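Local coordinates for TATA-binding protein (Sulfolobus acidocaldarius, PDB 1MP9) that probably binds the TATA box of archaeal promoters as a general transcription factor, helping to activate genes transcribed by RNA polymerase, at residues Q107-S112 and D169-A174; V150-F155 and K176-K181; T72-K75 and E79-K82; D5-K10 and L115-N120. One frame throughout, in Å; residues are numbered along the deposited sequence.

Overall arrangement
Starting at the N terminus, the tail 5-10 opens contact 4, the longest closure here, which shuts only when 115-120 arrives after the whole first repeat. Contact 3 falls entirely within that span: it closes a tight loop where strand 68-72 gives way to helix 77-93. Contact 1 opens on strand 103-114, before contact 4 has closed, so the two cross; it ends on helix 168-184. Contact 2 starts at strand 150-154, inside contact 1, and ends further along the same helix, so contacts 1 and 2 cross as well. Together they seat the second-repeat helix on the sheet, while contact 4 adds the N-terminal tail, touching contact 2 through Tyr9 and Phe179.

Contact 1: residues Q107-S112 and D169-A174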
# COMPACT_ATOMS: atom_id res chain seq x y z
N GLN A 107 17.70 -3.13 -0.82
CA GLN A 107 16.56 -3.29 -1.72
C GLN A 107 15.31 -2.66 -1.15
O GLN A 107 14.54 -2.07 -1.88
CB GLN A 107 16.28 -4.77 -2.02
CG GLN A 107 17.45 -5.46 -2.69
CD GLN A 107 17.90 -4.70 -3.91
OE1 GLN A 107 17.08 -4.36 -4.75
NE2 GLN A 107 19.19 -4.41 -4.01
N ASN A 108 15.08 -2.79 0.15
CA ASN A 108 13.88 -2.19 0.74
C ASN A 108 14.07 -2.07 2.24
O ASN A 108 14.77 -2.88 2.84
CB ASN A 108 12.62 -3.04 0.50
CG ASN A 108 11.33 -2.37 1.05
OD1 ASN A 108 10.44 -3.03 1.62
ND2 ASN A 108 11.23 -1.09 0.86
N ILE A 109 13.44 -1.06 2.82
CA ILE A 109 13.48 -0.86 4.25
C ILE A 109 12.03 -0.80 4.68
O ILE A 109 11.22 -0.11 4.06
CB ILE A 109 14.15 0.47 4.61
CG1 ILE A 109 15.63 0.43 4.21
CG2 ILE A 109 14.00 0.73 6.12
CD1 ILE A 109 16.37 1.72 4.52
N VAL A 110 11.65 -1.57 5.70
CA VAL A 110 10.28 -1.49 6.17
C VAL A 110 10.40 -0.85 7.54
O VAL A 110 11.19 -1.31 8.37
CB VAL A 110 9.59 -2.87 6.33
CG1 VAL A 110 8.16 -2.65 6.97
CG2 VAL A 110 9.47 -3.59 4.95
N ALA A 111 9.66 0.21 7.79
CA ALA A 111 9.74 0.86 9.10
C ALA A 111 8.37 1.11 9.61
O ALA A 111 7.39 1.08 8.84
CB ALA A 111 10.46 2.23 9.01
N SER A 112 8.28 1.37 10.91
CA SER A 112 7.00 1.75 11.48
C SER A 112 7.24 3.14 12.07
O SER A 112 8.40 3.61 12.19
CB SER A 112 6.56 0.79 12.59
OG SER A 112 7.52 0.72 13.63
N ASP A 169 17.13 8.03 5.61
CA ASP A 169 16.63 9.40 5.60
C ASP A 169 15.35 9.54 4.78
O ASP A 169 14.53 10.41 5.07
CB ASP A 169 17.69 10.44 5.14
CG ASP A 169 18.30 10.15 3.76
OD1 ASP A 169 17.73 9.40 2.93
OD2 ASP A 169 19.37 10.71 3.51
N GLU A 170 15.16 8.70 3.78
CA GLU A 170 13.92 8.75 3.00
C GLU A 170 12.75 8.35 3.91
O GLU A 170 11.65 8.92 3.82
CB GLU A 170 13.96 7.78 1.81
CG GLU A 170 15.11 8.00 0.86
CD GLU A 170 15.07 7.01 -0.29
OE1 GLU A 170 14.84 5.80 -0.05
OE2 GLU A 170 15.27 7.44 -1.44
N VAL A 171 12.98 7.35 4.76
CA VAL A 171 11.91 6.96 5.67
C VAL A 171 11.51 8.15 6.51
O VAL A 171 10.31 8.50 6.59
CB VAL A 171 12.33 5.85 6.62
CG1 VAL A 171 11.22 5.66 7.69
CG2 VAL A 171 12.55 4.54 5.82
N HIS A 172 12.51 8.80 7.11
CA HIS A 172 12.21 9.96 7.94
C HIS A 172 11.60 11.11 7.18
O HIS A 172 10.77 11.85 7.71
CB HIS A 172 13.44 10.44 8.70
CG HIS A 172 13.79 9.58 9.86
ND1 HIS A 172 14.52 8.41 9.74
CD2 HIS A 172 13.56 9.74 11.19
CE1 HIS A 172 14.72 7.89 10.94
NE2 HIS A 172 14.15 8.69 11.84
N LYS A 173 12.01 11.29 5.93
CA LYS A 173 11.43 12.36 5.15
C LYS A 173 9.94 12.10 4.88
O LYS A 173 9.09 13.00 4.98
CB LYS A 173 12.11 12.49 3.79
CG LYS A 173 11.42 13.53 2.91
CD LYS A 173 12.18 13.73 1.60
CE LYS A 173 11.44 14.71 0.66
NZ LYS A 173 12.26 14.85 -0.59
N ALA A 174 9.61 10.87 4.53
CA ALA A 174 8.22 10.56 4.25
C ALA A 174 7.32 10.76 5.49
O ALA A 174 6.20 11.26 5.37
CB ALA A 174 8.12 9.11 3.74
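No ring, amide or carboxylate takes part where Ile109 and Ala111 meet Val171; the contact is made by apolar methyls alone, with Ile109 and Ala111 on the side of strand 103-114 turned to the helix and Val110 on the other. Val171 divides its two methyls between the two strand residues. CG1, anti to its backbone nitrogen (chi1 171°), reaches the CB of Ala111 at 3.8 Å. The second methyl, Val171 CG2, lies 4.1 Å from Ile109 CG2, and these two side chains cross obliquely rather than end on. The backbones come closest at Ala111 and Val171, with their CA atoms 7.3 Å apart, a spacing that the small alanine accommodates. This is the layering of the TBP saddle: strand 103-114 runs near the middle of the long antiparallel sheet, and helix 168-184 packs on its convex face. The opposite, concave face is the DNA-binding surface in this family; here Val110 packs there against Glu134 of the second subunit. Val171 also touches Val13 and Ala165, on the two strands that flank 103-114, while Glu170 OE1 accepts hydrogen bonds from the backbone N atoms of Lys166 and Arg167 just before the helix.

Contact 2: residues V150-F155 and K176-K181; sequences VVLLIF and KKIFDK
Ile178 comes down from helix 168-184 between Leu152 and Ile154 of strand 150-154, part of the helix-on-sheet packing that backs the second repeat of the TBP saddle. Strand alternation puts Leu152 and Ile154 on the helix side, while Val151 and Leu153 face the other way and pack against Arg144 and Ile142 of the second subunit. Both strand side chains reach toward the isoleucine end-on but land on different parts of it. Leu152 has CG anti to the carbonyl carbon (chi1 -52°) and CD1 carried on straight (chi2 180°), which brings that methyl to the branch point, 3.8 Å from Ile178 CB and 3.9 Å from Ile178 CG2. Ile154 meets the outer arm, its own long branch having CG1 anti to the carbonyl carbon and its chain carried on nearly straight to CD1. On the helix, Ile178 CG1 is anti to the backbone nitrogen (chi1 -166°), which swings that arm toward Ile154 and leaves CG2 between the backbone nitrogen and the carbonyl carbon. These three side chains are buried and apolar; Met160 neighbours Ile178, and Ile162 and Tyr143 neighbour Leu152. Away from the strand, Lys176 and Asp180, one turn apart, form a salt bridge from NZ to OD1 at 2.9 Å, whose hydrogen-bond geometry is weak. Lys177 NZ instead hydrogen-bonds the backbone O of Glu147. Against the sheet, the closest approach is Ile154 CD1 to Ile178 CG1, at 3.7 Å.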
# COMPACT_ATOMS: atom_id res chain seq x y z
N VAL A 150 7.55 5.76 -1.71
CA VAL A 150 7.20 4.79 -0.68
C VAL A 150 5.70 4.62 -0.61
O VAL A 150 4.93 5.41 -1.17
CB VAL A 150 7.69 5.27 0.75
CG1 VAL A 150 9.22 5.52 0.74
CG2 VAL A 150 6.99 6.60 1.16
N VAL A 151 5.27 3.58 0.09
CA VAL A 151 3.85 3.38 0.28
C VAL A 151 3.66 3.47 1.79
O VAL A 151 4.46 2.93 2.57
CB VAL A 151 3.38 2.00 -0.24
CG1 VAL A 151 1.95 1.73 0.26
CG2 VAL A 151 3.40 1.97 -1.80
N LEU A 152 2.64 4.20 2.20
CA LEU A 152 2.37 4.38 3.61
C LEU A 152 1.06 3.74 4.03
O LEU A 152 0.08 3.84 3.32
CB LEU A 152 2.24 5.86 3.94
CG LEU A 152 3.35 6.81 3.50
CD1 LEU A 152 2.98 8.26 3.94
CD2 LEU A 152 4.68 6.34 4.13
N LEU A 153 1.05 3.09 5.20
CA LEU A 153 -0.20 2.54 5.77
C LEU A 153 -0.34 3.47 6.98
O LEU A 153 0.58 3.58 7.77
CB LEU A 153 -0.02 1.09 6.24
CG LEU A 153 0.49 0.13 5.17
CD1 LEU A 153 0.56 -1.28 5.76
CD2 LEU A 153 -0.45 0.11 3.97
N ILE A 154 -1.46 4.16 7.11
CA ILE A 154 -1.67 5.14 8.19
C ILE A 154 -2.93 4.77 8.95
O ILE A 154 -4.02 4.69 8.38
CB ILE A 154 -1.85 6.56 7.59
CG1 ILE A 154 -0.61 6.93 6.76
CG2 ILE A 154 -2.12 7.62 8.72
CD1 ILE A 154 -0.90 8.18 5.87
N PHE A 155 -2.79 4.57 10.25
CA PHE A 155 -3.93 4.16 11.05
C PHE A 155 -4.41 5.31 11.90
O PHE A 155 -3.65 6.25 12.23
CB PHE A 155 -3.55 2.96 11.91
CG PHE A 155 -3.07 1.76 11.11
CD1 PHE A 155 -1.71 1.54 10.91
CD2 PHE A 155 -3.99 0.86 10.56
CE1 PHE A 155 -1.26 0.44 10.17
CE2 PHE A 155 -3.54 -0.26 9.82
CZ PHE A 155 -2.16 -0.45 9.63
N LYS A 176 7.78 12.81 8.25
CA LYS A 176 7.58 14.24 8.50
C LYS A 176 6.68 14.86 7.43
O LYS A 176 5.89 15.74 7.73
CB LYS A 176 8.91 15.03 8.53
CG LYS A 176 8.64 16.55 8.76
CD LYS A 176 9.85 17.48 8.69
CE LYS A 176 9.42 19.00 8.72
NZ LYS A 176 8.48 19.31 9.84
N LYS A 177 6.82 14.42 6.18
CA LYS A 177 6.01 14.98 5.11
C LYS A 177 4.51 14.72 5.28
O LYS A 177 3.71 15.65 5.19
CB LYS A 177 6.47 14.43 3.75
CG LYS A 177 5.90 15.14 2.51
CD LYS A 177 6.71 14.69 1.26
CE LYS A 177 5.98 15.00 -0.06
NZ LYS A 177 6.85 14.70 -1.25
N ILE A 178 4.12 13.48 5.53
CA ILE A 178 2.70 13.21 5.67
C ILE A 178 2.18 13.82 6.93
O ILE A 178 1.02 14.25 6.99
CB ILE A 178 2.41 11.66 5.59
CG1 ILE A 178 0.91 11.42 5.38
CG2 ILE A 178 2.90 10.97 6.80
CD1 ILE A 178 0.39 11.88 4.06
N PHE A 179 3.02 13.90 7.96
CA PHE A 179 2.61 14.52 9.21
C PHE A 179 2.26 15.99 8.94
O PHE A 179 1.22 16.48 9.32
CB PHE A 179 3.74 14.47 10.26
CG PHE A 179 3.45 15.32 11.50
CD1 PHE A 179 2.56 14.86 12.47
CD2 PHE A 179 4.06 16.56 11.67
CE1 PHE A 179 2.29 15.65 13.63
CE2 PHE A 179 3.80 17.34 12.83
CZ PHE A 179 2.90 16.87 13.81
N ASP A 180 3.18 16.70 8.29
CA ASP A 180 2.97 18.11 7.98
C ASP A 180 1.75 18.30 7.10
O ASP A 180 0.98 19.23 7.30
CB ASP A 180 4.20 18.66 7.27
CG ASP A 180 5.38 18.82 8.19
OD1 ASP A 180 6.54 18.89 7.72
OD2 ASP A 180 5.14 18.87 9.41
N LYS A 181 1.55 17.41 6.13
CA LYS A 181 0.37 17.57 5.30
C LYS A 181 -0.90 17.30 6.13
O LYS A 181 -1.90 18.02 6.01
CB LYS A 181 0.44 16.64 4.07
CG LYS A 181 -0.78 16.75 3.12
CD LYS A 181 -0.99 18.18 2.56
CE LYS A 181 -1.26 18.14 1.05
NZ LYS A 181 -1.77 19.45 0.47

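Contact 3: residues T72-K75 and E79-K82; sequences TGAK and ELIK
Ala74 comes within 5.1 Å of Leu80, CA to CA, because the chain turns sharply out of strand 68-72 and straight back into helix 77-93. Gly73 makes part of that turn with a positive phi of 117°, a conformation in which a side chain would press on the carbonyl oxygen of Thr72. Ala74 then returns to extended angles and Lys75 leads on to the helix. Ala74 turns its CB toward the first turn of the helix, 3.6 Å from Leu80 N and 3.9 Å from Leu80 CB, and the methyl is buried there with Ile59 also against it. Glu79, extended beyond CG, doubles back over the turn. Its OE1 accepts the backbone N-H of Lys75 at 2.8 Å, a fairly straight bond at 158°, although the donor comes from above the carboxylate plane, 61° out of it. The other oxygen works through a water, which lies 2.6 Å from Glu79 OE2 and 3.0 Å from Gly73 O. The carboxylate thus grips one backbone group directly and reaches a second, Gly73 O, probably through the water. With an alanine here, the Lys75 N-H would probably lose its acceptor and the water its carboxylate partner, leaving the turn freer to move. The Glu79 backbone N is held in turn by Ser76 OG, just ahead of the helix, and the negative charge near this N-terminal end probably suits the helix dipole. Such a strand-to-helix turn is how, in the TBP fold, the last strand of a repeat passes into the long helix on the convex side of the saddle.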
# COMPACT_ATOMS: atom_id res chain seq x y z
N THR A 72 17.87 -10.83 4.88
CA THR A 72 16.71 -10.21 5.48
C THR A 72 16.71 -10.37 7.00
O THR A 72 17.27 -11.35 7.52
CB THR A 72 15.43 -10.83 4.88
OG1 THR A 72 14.29 -10.13 5.36
CG2 THR A 72 15.31 -12.32 5.26
N GLY A 73 16.11 -9.41 7.70
CA GLY A 73 16.05 -9.49 9.15
C GLY A 73 16.76 -8.40 9.94
O GLY A 73 16.34 -8.09 11.06
N ALA A 74 17.80 -7.79 9.37
CA ALA A 74 18.54 -6.74 10.09
C ALA A 74 17.66 -5.50 10.30
O ALA A 74 16.83 -5.17 9.44
CB ALA A 74 19.79 -6.36 9.33
N LYS A 75 17.84 -4.82 11.44
CA LYS A 75 17.04 -3.64 11.74
C LYS A 75 17.85 -2.38 11.71
O LYS A 75 17.33 -1.33 12.09
CB LYS A 75 16.34 -3.78 13.09
CG LYS A 75 15.31 -4.88 13.06
CD LYS A 75 14.69 -5.20 14.41
CE LYS A 75 13.78 -6.42 14.27
NZ LYS A 75 13.04 -6.81 15.52
N GLU A 79 23.80 -3.61 11.86
CA GLU A 79 23.36 -4.98 12.04
C GLU A 79 23.48 -5.74 10.71
O GLU A 79 23.90 -6.91 10.68
CB GLU A 79 21.90 -5.01 12.51
CG GLU A 79 21.60 -6.14 13.50
CD GLU A 79 20.14 -6.58 13.49
OE1 GLU A 79 19.24 -5.73 13.72
OE2 GLU A 79 19.89 -7.79 13.23
N LEU A 80 23.11 -5.07 9.62
CA LEU A 80 23.19 -5.67 8.31
C LEU A 80 24.63 -6.05 7.97
O LEU A 80 24.89 -7.16 7.54
CB LEU A 80 22.68 -4.68 7.25
CG LEU A 80 22.81 -5.11 5.79
CD1 LEU A 80 22.08 -6.40 5.56
CD2 LEU A 80 22.25 -4.02 4.87
N ILE A 81 25.55 -5.10 8.15
CA ILE A 81 26.96 -5.33 7.86
C ILE A 81 27.54 -6.46 8.69
O ILE A 81 28.26 -7.31 8.16
CB ILE A 81 27.78 -4.03 8.06
CG1 ILE A 81 27.40 -3.04 6.96
CG2 ILE A 81 29.30 -4.32 8.00
CD1 ILE A 81 27.99 -1.68 7.08
N LYS A 82 27.21 -6.51 9.97
CA LYS A 82 27.76 -7.57 10.81
C LYS A 82 27.24 -8.91 10.35
O LYS A 82 27.96 -9.90 10.33
CB LYS A 82 27.41 -7.37 12.28
CG LYS A 82 28.02 -6.13 12.90
CD LYS A 82 27.69 -6.04 14.39
CE LYS A 82 27.74 -4.60 14.88
NZ LYS A 82 27.79 -4.56 16.38
O HOH W 1 17.71 -9.17 13.52

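Contact 4: residues D5-K10 and L115-N120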
# COMPACT_ATOMS: atom_id res chain seq x y z
N ASP A 5 -2.96 26.89 19.01
CA ASP A 5 -1.62 26.30 19.36
C ASP A 5 -1.06 25.37 18.26
O ASP A 5 -1.80 24.68 17.58
CB ASP A 5 -1.72 25.53 20.67
CG ASP A 5 -1.07 26.27 21.84
OD1 ASP A 5 -0.36 27.27 21.59
OD2 ASP A 5 -1.26 25.84 23.00
N GLU A 6 0.25 25.34 18.12
CA GLU A 6 0.87 24.52 17.09
C GLU A 6 1.12 23.09 17.53
O GLU A 6 1.56 22.85 18.65
CB GLU A 6 2.16 25.19 16.61
CG GLU A 6 1.86 26.56 16.03
CD GLU A 6 3.08 27.43 15.88
OE1 GLU A 6 3.87 27.54 16.86
OE2 GLU A 6 3.24 28.03 14.78
N ILE A 7 0.82 22.15 16.66
CA ILE A 7 1.02 20.75 16.98
C ILE A 7 2.47 20.42 16.77
O ILE A 7 2.96 20.48 15.66
CB ILE A 7 0.17 19.86 16.09
CG1 ILE A 7 -1.29 20.24 16.30
CG2 ILE A 7 0.40 18.39 16.42
CD1 ILE A 7 -2.23 19.62 15.28
N PRO A 8 3.19 20.06 17.84
CA PRO A 8 4.60 19.74 17.73
C PRO A 8 4.83 18.40 17.05
O PRO A 8 4.00 17.52 17.11
CB PRO A 8 5.06 19.72 19.18
CG PRO A 8 3.88 19.05 19.84
CD PRO A 8 2.68 19.74 19.19
N TYR A 9 5.97 18.28 16.38
CA TYR A 9 6.35 17.05 15.71
C TYR A 9 6.91 16.12 16.79
O TYR A 9 7.91 16.43 17.42
CB TYR A 9 7.43 17.34 14.64
CG TYR A 9 7.84 16.12 13.85
CD1 TYR A 9 7.08 15.66 12.78
CD2 TYR A 9 8.98 15.40 14.21
CE1 TYR A 9 7.44 14.50 12.09
CE2 TYR A 9 9.35 14.25 13.53
CZ TYR A 9 8.58 13.80 12.47
OH TYR A 9 8.96 12.66 11.79
N LYS A 10 6.25 15.00 17.01
CA LYS A 10 6.68 14.06 18.04
C LYS A 10 6.73 12.65 17.47
O LYS A 10 6.71 11.67 18.21
CB LYS A 10 5.70 14.09 19.22
CG LYS A 10 5.58 15.45 19.94
CD LYS A 10 6.80 15.74 20.80
CE LYS A 10 7.01 14.66 21.85
NZ LYS A 10 8.31 14.82 22.58
N LEU A 115 2.98 8.61 15.09
CA LEU A 115 2.86 10.06 14.94
C LEU A 115 2.45 10.70 16.26
O LEU A 115 2.60 11.88 16.42
CB LEU A 115 1.81 10.42 13.89
CG LEU A 115 2.12 9.99 12.46
CD1 LEU A 115 0.93 10.36 11.56
CD2 LEU A 115 3.37 10.68 11.97
N HIS A 116 1.92 9.90 17.18
CA HIS A 116 1.50 10.43 18.50
C HIS A 116 0.39 11.45 18.46
O HIS A 116 0.35 12.40 19.25
CB HIS A 116 2.71 10.98 19.25
CG HIS A 116 3.56 9.91 19.85
ND1 HIS A 116 3.21 9.27 21.01
CD2 HIS A 116 4.67 9.29 19.38
CE1 HIS A 116 4.07 8.29 21.24
NE2 HIS A 116 4.96 8.27 20.26
N VAL A 117 -0.52 11.24 17.52
CA VAL A 117 -1.69 12.08 17.39
C VAL A 117 -2.70 11.14 16.79
O VAL A 117 -2.31 10.15 16.20
CB VAL A 117 -1.50 13.22 16.34
CG1 VAL A 117 -0.42 14.13 16.79
CG2 VAL A 117 -1.19 12.60 14.93
N ILE A 118 -3.97 11.45 16.94
CA ILE A 118 -5.01 10.64 16.33
C ILE A 118 -5.20 11.20 14.91
O ILE A 118 -5.16 12.40 14.72
CB ILE A 118 -6.33 10.76 17.13
CG1 ILE A 118 -6.25 9.83 18.35
CG2 ILE A 118 -7.55 10.43 16.26
CD1 ILE A 118 -7.52 9.89 19.26
N VAL A 119 -5.42 10.32 13.94
CA VAL A 119 -5.62 10.76 12.56
C VAL A 119 -7.06 10.59 12.13
O VAL A 119 -7.64 9.53 12.32
CB VAL A 119 -4.70 9.95 11.60
CG1 VAL A 119 -4.75 10.53 10.15
CG2 VAL A 119 -3.25 10.01 12.15
N ASN A 120 -7.68 11.64 11.60
CA ASN A 120 -9.04 11.49 11.13
C ASN A 120 -8.92 10.95 9.69
O ASN A 120 -8.72 11.71 8.74
CB ASN A 120 -9.78 12.85 11.15
CG ASN A 120 -11.26 12.74 10.78
OD1 ASN A 120 -11.65 11.80 10.12
ND2 ASN A 120 -12.06 13.69 11.20
O HOH W 2 3.96 14.10 15.72
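Lys10 and His116 make the closest approach between the N-terminal tail and the turn 115-117: Lys10 O stands 3.3 Å from His116 CD2. Lys10 CB lies 4.3 Å from His116 CB. No direct hydrogen bond joins the segments. Instead a single water ties their backbones, accepting from Lys10 N at 2.8 Å and donating to Leu115 O at 2.7 Å, so the Leu115 carbonyl and a tail amide share one mediator. Further up the tail, Ile7 CG2 rests loosely on Val117 CG1 at 4.4 Å. His116 takes a left-handed backbone conformation (phi 63°), and its CG lies anti to the carbonyl carbon (chi1 -77°), a combination that sets the ring beside the Lys10 carbonyl. In the TBP fold this is the outer end of the second repeat, where strand 103-114 turns into the short strand 118-119 and helix 121-127; the tail that precedes strand 12-23 runs along it. Outside this first shell, His116 ND1 is hydrogen-bonded to Glu192 OE2, which fixes how the imidazole is rotated. Val188, on the strand paired with 118-119, lies against both Ile7 and Val117. Helix 168-184 adds further cover: Val175 touches Leu115 and Tyr9, and Phe179, which packs on Ile7, meets the Tyr9 ring edge-to-face. Just beyond strand 118-119, Asn120 is the N-cap of helix 121-127, its OD1 accepting the backbone N-H of Lys123.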